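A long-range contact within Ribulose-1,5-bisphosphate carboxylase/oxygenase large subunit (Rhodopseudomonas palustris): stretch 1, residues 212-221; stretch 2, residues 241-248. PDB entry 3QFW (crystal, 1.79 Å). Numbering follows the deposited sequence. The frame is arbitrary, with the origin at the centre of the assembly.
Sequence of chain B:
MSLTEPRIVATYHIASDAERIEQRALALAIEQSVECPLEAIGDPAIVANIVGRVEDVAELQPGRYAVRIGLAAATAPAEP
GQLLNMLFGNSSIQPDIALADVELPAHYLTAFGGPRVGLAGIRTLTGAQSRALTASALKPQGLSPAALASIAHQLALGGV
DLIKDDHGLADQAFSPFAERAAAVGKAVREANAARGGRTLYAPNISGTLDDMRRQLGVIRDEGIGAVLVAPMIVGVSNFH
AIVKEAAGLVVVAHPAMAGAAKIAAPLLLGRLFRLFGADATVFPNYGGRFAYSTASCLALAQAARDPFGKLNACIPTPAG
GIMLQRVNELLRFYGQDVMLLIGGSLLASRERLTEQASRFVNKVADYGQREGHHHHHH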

ATOM      1  N   MET B 212     -13.607   7.338  -5.553  1.00 35.34           N
ATOM      2  CA  MET B 212     -13.037   8.564  -5.002  1.00 37.01           C
ATOM      3  C   MET B 212     -13.528   9.827  -5.724  1.00 39.53           C
ATOM      4  O   MET B 212     -13.863  10.813  -5.079  1.00 38.73           O
ATOM      5  CB  MET B 212     -11.501   8.502  -4.940  1.00 38.02           C
ATOM      6  CG  MET B 212     -10.957   7.781  -3.689  1.00 37.90           C
ATOM      7  SD  MET B 212      -9.228   8.189  -3.277  1.00 25.32           S
ATOM      8  CE  MET B 212      -8.436   7.732  -4.814  1.00 33.29           C
ATOM      9  N   ARG B 213     -13.586   9.787  -7.054  1.00 41.23           N
ATOM     10  CA  ARG B 213     -14.031  10.950  -7.818  1.00 38.66           C
ATOM     11  C   ARG B 213     -15.509  11.238  -7.597  1.00 41.78           C
ATOM     12  O   ARG B 213     -15.911  12.397  -7.559  1.00 42.01           O
ATOM     13  CB  ARG B 213     -13.772  10.783  -9.316  1.00 41.86           C
ATOM     14  CG  ARG B 213     -12.309  10.700  -9.727  1.00 44.87           C
ATOM     15  CD  ARG B 213     -12.177  10.464 -11.236  1.00 39.34           C
ATOM     16  NE  ARG B 213     -10.825  10.743 -11.723  1.00 42.62           N
ATOM     17  CZ  ARG B 213     -10.177  10.005 -12.620  1.00 43.62           C
ATOM     18  NH1 ARG B 213     -10.748   8.929 -13.141  1.00 43.46           N
ATOM     19  NH2 ARG B 213      -8.951  10.341 -12.998  1.00 42.34           N
ATOM     20  N   ARG B 214     -16.317  10.188  -7.474  1.00 41.35           N
ATOM     21  CA  ARG B 214     -17.737  10.353  -7.175  1.00 40.25           C
ATOM     22  C   ARG B 214     -17.907  11.041  -5.831  1.00 39.92           C
ATOM     23  O   ARG B 214     -18.708  11.965  -5.684  1.00 38.30           O
ATOM     24  CB  ARG B 214     -18.444   8.994  -7.141  1.00 42.44           C
ATOM     25  CG  ARG B 214     -19.930   9.057  -6.779  1.00 40.82           C
ATOM     26  CD  ARG B 214     -20.553   7.655  -6.787  1.00 44.59           C
ATOM     27  NE  ARG B 214     -20.220   6.927  -8.010  1.00 55.40           N
ATOM     28  CZ  ARG B 214     -21.106   6.548  -8.927  1.00 56.59           C
ATOM     29  NH1 ARG B 214     -22.396   6.813  -8.759  1.00 57.91           N
ATOM     30  NH2 ARG B 214     -20.704   5.896 -10.009  1.00 58.47           N
ATOM     31  N   GLN B 215     -17.147  10.579  -4.848  1.00 37.39           N
ATOM     32  CA  GLN B 215     -17.211  11.150  -3.511  1.00 36.06           C
ATOM     33  C   GLN B 215     -16.682  12.585  -3.479  1.00 40.14           C
ATOM     34  O   GLN B 215     -17.178  13.419  -2.718  1.00 38.00           O
ATOM     35  CB  GLN B 215     -16.498  10.248  -2.504  1.00 33.82           C
ATOM     36  CG  GLN B 215     -17.322   9.003  -2.176  1.00 33.45           C
ATOM     37  CD  GLN B 215     -16.505   7.867  -1.599  1.00 37.99           C
ATOM     38  OE1 GLN B 215     -15.494   8.077  -0.930  1.00 32.99           O
ATOM     39  NE2 GLN B 215     -16.946   6.640  -1.869  1.00 35.97           N
ATOM     40  N   LEU B 216     -15.687  12.865  -4.314  1.00 38.18           N
ATOM     41  CA  LEU B 216     -15.183  14.228  -4.461  1.00 36.50           C
ATOM     42  C   LEU B 216     -16.272  15.097  -5.075  1.00 40.45           C
ATOM     43  O   LEU B 216     -16.413  16.274  -4.732  1.00 37.71           O
ATOM     44  CB  LEU B 216     -13.940  14.250  -5.351  1.00 40.80           C
ATOM     45  CG  LEU B 216     -13.327  15.641  -5.557  1.00 39.25           C
ATOM     46  CD1 LEU B 216     -12.855  16.187  -4.232  1.00 37.68           C
ATOM     47  CD2 LEU B 216     -12.190  15.587  -6.557  1.00 37.76           C
ATOM     48  N   GLY B 217     -17.039  14.510  -5.990  1.00 41.54           N
ATOM     49  CA  GLY B 217     -18.180  15.191  -6.575  1.00 41.59           C
ATOM     50  C   GLY B 217     -19.158  15.681  -5.523  1.00 42.64           C
ATOM     51  O   GLY B 217     -19.617  16.824  -5.572  1.00 43.72           O
ATOM     52  N   VAL B 218     -19.481  14.813  -4.568  1.00 41.09           N
ATOM     53  CA  VAL B 218     -20.376  15.172  -3.475  1.00 42.32           C
ATOM     54  C   VAL B 218     -19.782  16.303  -2.633  1.00 43.55           C
ATOM     55  O   VAL B 218     -20.466  17.270  -2.303  1.00 43.93           O
ATOM     56  CB  VAL B 218     -20.680  13.958  -2.568  1.00 42.35           C
ATOM     57  CG1 VAL B 218     -21.483  14.387  -1.340  1.00 36.77           C
ATOM     58  CG2 VAL B 218     -21.409  12.863  -3.356  1.00 44.36           C
ATOM     59  N   ILE B 219     -18.502  16.176  -2.296  1.00 43.37           N
ATOM     60  CA  ILE B 219     -17.813  17.190  -1.508  1.00 44.97           C
ATOM     61  C   ILE B 219     -17.974  18.566  -2.143  1.00 42.10           C
ATOM     62  O   ILE B 219     -18.391  19.517  -1.494  1.00 40.34           O
ATOM     63  CB  ILE B 219     -16.312  16.864  -1.374  1.00 42.29           C
ATOM     64  CG1 ILE B 219     -16.142  15.613  -0.523  1.00 37.76           C
ATOM     65  CG2 ILE B 219     -15.554  18.040  -0.760  1.00 41.37           C
ATOM     66  CD1 ILE B 219     -17.115  15.575   0.613  1.00 44.36           C
ATOM     67  N   ARG B 220     -17.652  18.648  -3.428  1.00 44.60           N
ATOM     68  CA  ARG B 220     -17.746  19.899  -4.160  1.00 47.19           C
ATOM     69  C   ARG B 220     -19.188  20.398  -4.230  1.00 46.05           C
ATOM     70  O   ARG B 220     -19.444  21.589  -4.072  1.00 42.62           O
ATOM     71  CB  ARG B 220     -17.148  19.741  -5.563  1.00 45.08           C
ATOM     72  CG  ARG B 220     -15.734  19.161  -5.556  1.00 48.89           C
ATOM     73  CD  ARG B 220     -15.020  19.336  -6.896  1.00 53.44           C
ATOM     74  NE  ARG B 220     -14.557  20.709  -7.091  1.00 55.98           N
ATOM     75  CZ  ARG B 220     -14.879  21.470  -8.136  1.00 58.24           C
ATOM     76  NH1 ARG B 220     -15.666  20.987  -9.088  1.00 54.49           N
ATOM     77  NH2 ARG B 220     -14.416  22.714  -8.228  1.00 50.73           N
ATOM     78  N   ASP B 221     -20.128  19.488  -4.464  1.00 49.16           N
ATOM     79  CA  ASP B 221     -21.538  19.863  -4.545  1.00 48.41           C
ATOM     80  C   ASP B 221     -22.084  20.369  -3.212  1.00 46.45           C
ATOM     81  O   ASP B 221     -22.971  21.223  -3.177  1.00 44.45           O
ATOM     82  CB  ASP B 221     -22.382  18.697  -5.063  1.00 43.69           C
ATOM     83  CG  ASP B 221     -22.067  18.351  -6.500  1.00 51.68           C
ATOM     84  OD1 ASP B 221     -21.521  19.226  -7.210  1.00 50.60           O
ATOM     85  OD2 ASP B 221     -22.364  17.207  -6.920  1.00 52.32           O
ATOM     86  N   ALA B 241      -3.706  11.760  -8.269  1.00 31.58           N
ATOM     87  CA  ALA B 241      -4.740  12.102  -9.243  1.00 32.39           C
ATOM     88  C   ALA B 241      -5.864  12.916  -8.611  1.00 31.98           C
ATOM     89  O   ALA B 241      -6.354  13.870  -9.216  1.00 33.49           O
ATOM     90  CB  ALA B 241      -5.304  10.842  -9.894  1.00 31.43           C
ATOM     91  N   ILE B 242      -6.279  12.532  -7.403  1.00 32.61           N
ATOM     92  CA  ILE B 242      -7.322  13.264  -6.683  1.00 32.90           C
ATOM     93  C   ILE B 242      -6.837  14.653  -6.282  1.00 34.20           C
ATOM     94  O   ILE B 242      -7.595  15.624  -6.338  1.00 35.68           O
ATOM     95  CB  ILE B 242      -7.814  12.508  -5.426  1.00 30.59           C
ATOM     96  CG1 ILE B 242      -8.798  11.409  -5.823  1.00 36.99           C
ATOM     97  CG2 ILE B 242      -8.523  13.446  -4.466  1.00 35.10           C
ATOM     98  CD1 ILE B 242     -10.120  11.932  -6.375  1.00 36.80           C
ATOM     99  N   VAL B 243      -5.576  14.748  -5.869  1.00 31.77           N
ATOM    100  CA  VAL B 243      -5.009  16.048  -5.511  1.00 33.22           C
ATOM    101  C   VAL B 243      -5.169  17.024  -6.673  1.00 33.90           C
ATOM    102  O   VAL B 243      -5.524  18.186  -6.480  1.00 30.60           O
ATOM    103  CB  VAL B 243      -3.516  15.925  -5.128  1.00 34.80           C
ATOM    104  CG1 VAL B 243      -2.820  17.290  -5.158  1.00 32.48           C
ATOM    105  CG2 VAL B 243      -3.371  15.263  -3.756  1.00 33.34           C
ATOM    106  N   LYS B 244      -4.916  16.538  -7.883  1.00 31.83           N
ATOM    107  CA  LYS B 244      -5.052  17.354  -9.089  1.00 37.03           C
ATOM    108  C   LYS B 244      -6.492  17.729  -9.440  1.00 38.77           C
ATOM    109  O   LYS B 244      -6.726  18.593 -10.292  1.00 41.21           O
ATOM    110  CB  LYS B 244      -4.395  16.643 -10.272  1.00 30.79           C
ATOM    111  CG  LYS B 244      -2.888  16.785 -10.291  1.00 37.27           C
ATOM    112  CD  LYS B 244      -2.262  15.780 -11.225  1.00 36.16           C
ATOM    113  CE  LYS B 244      -0.754  15.917 -11.240  1.00 44.23           C
ATOM    114  NZ  LYS B 244      -0.111  14.849 -12.069  1.00 39.48           N
ATOM    115  N   GLU B 245      -7.450  17.081  -8.787  1.00 39.62           N
ATOM    116  CA  GLU B 245      -8.868  17.342  -9.028  1.00 38.47           C
ATOM    117  C   GLU B 245      -9.523  18.026  -7.825  1.00 38.64           C
ATOM    118  O   GLU B 245     -10.702  18.402  -7.860  1.00 38.88           O
ATOM    119  CB  GLU B 245      -9.584  16.028  -9.387  1.00 38.93           C
ATOM    120  CG  GLU B 245      -9.090  15.410 -10.700  1.00 35.22           C
ATOM    121  CD  GLU B 245      -9.648  14.018 -10.967  1.00 46.04           C
ATOM    122  OE1 GLU B 245      -9.121  13.330 -11.872  1.00 39.73           O
ATOM    123  OE2 GLU B 245     -10.609  13.609 -10.276  1.00 43.98           O
ATOM    124  N   ALA B 246      -8.741  18.207  -6.766  1.00 37.89           N
ATOM    125  CA  ALA B 246      -9.247  18.729  -5.497  1.00 37.34           C
ATOM    126  C   ALA B 246      -9.830  20.151  -5.589  1.00 39.24           C
ATOM    127  O   ALA B 246     -10.767  20.489  -4.870  1.00 42.07           O
ATOM    128  CB  ALA B 246      -8.163  18.659  -4.426  1.00 37.67           C
ATOM    129  N   ALA B 247      -9.265  20.982  -6.457  1.00 39.81           N
ATOM    130  CA  ALA B 247      -9.844  22.300  -6.738  1.00 45.49           C
ATOM    131  C   ALA B 247      -9.931  23.238  -5.528  1.00 39.78           C
ATOM    132  O   ALA B 247     -10.985  23.828  -5.264  1.00 43.96           O
ATOM    133  CB  ALA B 247     -11.230  22.136  -7.382  1.00 46.13           C
ATOM    134  N   GLY B 248      -8.827  23.387  -4.800  1.00 41.05           N
ATOM    135  CA  GLY B 248      -8.766  24.338  -3.703  1.00 34.25           C
ATOM    136  C   GLY B 248      -9.228  23.793  -2.366  1.00 37.03           C
ATOM    137  O   GLY B 248      -9.271  24.519  -1.357  1.00 36.20           O
TER

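One face of a continuous helix, residues 212-221, packs against residues 241-248, which begin in a helix and run through a type I turn, through a small apolar patch bordered by an arginine-glutamate salt bridge and, farther along, by a second arginine in contact with an alanine. The contact is modest, burying 401 Å² counted over both sides, and it falls on Met212, Arg213, Leu216 and Arg220, which lie on one side of the helix; Met212, Leu216 and Arg220 follow one another at four-residue intervals. Arg214, Gln215, Gly217, Val218, Ile219 and Asp221 do not take part.

Ile242 gives up the most area. Its CA-to-CB bond points sideways, but with chi1 and chi2 both m the chain bends so that its end comes nearer to the first helix. Ile242 CG1 lies 3.8 Å from Met212 CE, and at the chain's end Ile242 CD1 lies 4.2 Å from Leu216 CD2 and 4.1 Å from Arg213 N. Ile242 thus reaches two apolar side chains one helical turn apart, as well as the backbone between them. Leu216, buried and pointing toward the second stretch, carries the packing onward: its CD2 is 3.4 Å from Glu245 O and 3.9 Å from Glu245 CB, so the methyl group rests on the backbone and the first side-chain carbon of a residue whose charged end is engaged elsewhere in the contact.

That end meets Arg213. The arginine starts out sideways, and its extended chain (chi1 m, chi2 and chi3 t) brings the guanidinium to the carboxylate. Arg213 NE donates to Glu245 OE1 at 3.1 Å and to Glu245 OE2 at 3.2 Å, a forked arrangement with N-H...O angles near 145°, while Arg213 NH2 donates to Glu245 OE1 at 3.2 Å with an angle of 138°. OE1 therefore accepts from both NE and NH2, and it sits at the edge of the guanidinium, near its plane, where the N-H bonds point. NH1 and NH2 also have hydrogen-bond partners elsewhere in the structure.

Glu245 lies within a type I turn from Val243 to Ala246, with a hydrogen bond from Ala246 N to Val243 O at 3.2 Å; Glu245 N also hydrogen-bonds to Ile242 O at 2.9 Å. Beyond the turn, Ala247 adopts positive phi and psi (61/50) and points its CB toward the first helix, 3.3 Å from Arg220 NH2. Arg220 makes no hydrogen bond across the contact: its NE is 4.4 Å from Ala246 O, and its exposed side chain touches the second stretch here without a polar bond; Arg220 and Ala247 each also touch a crystal neighbour.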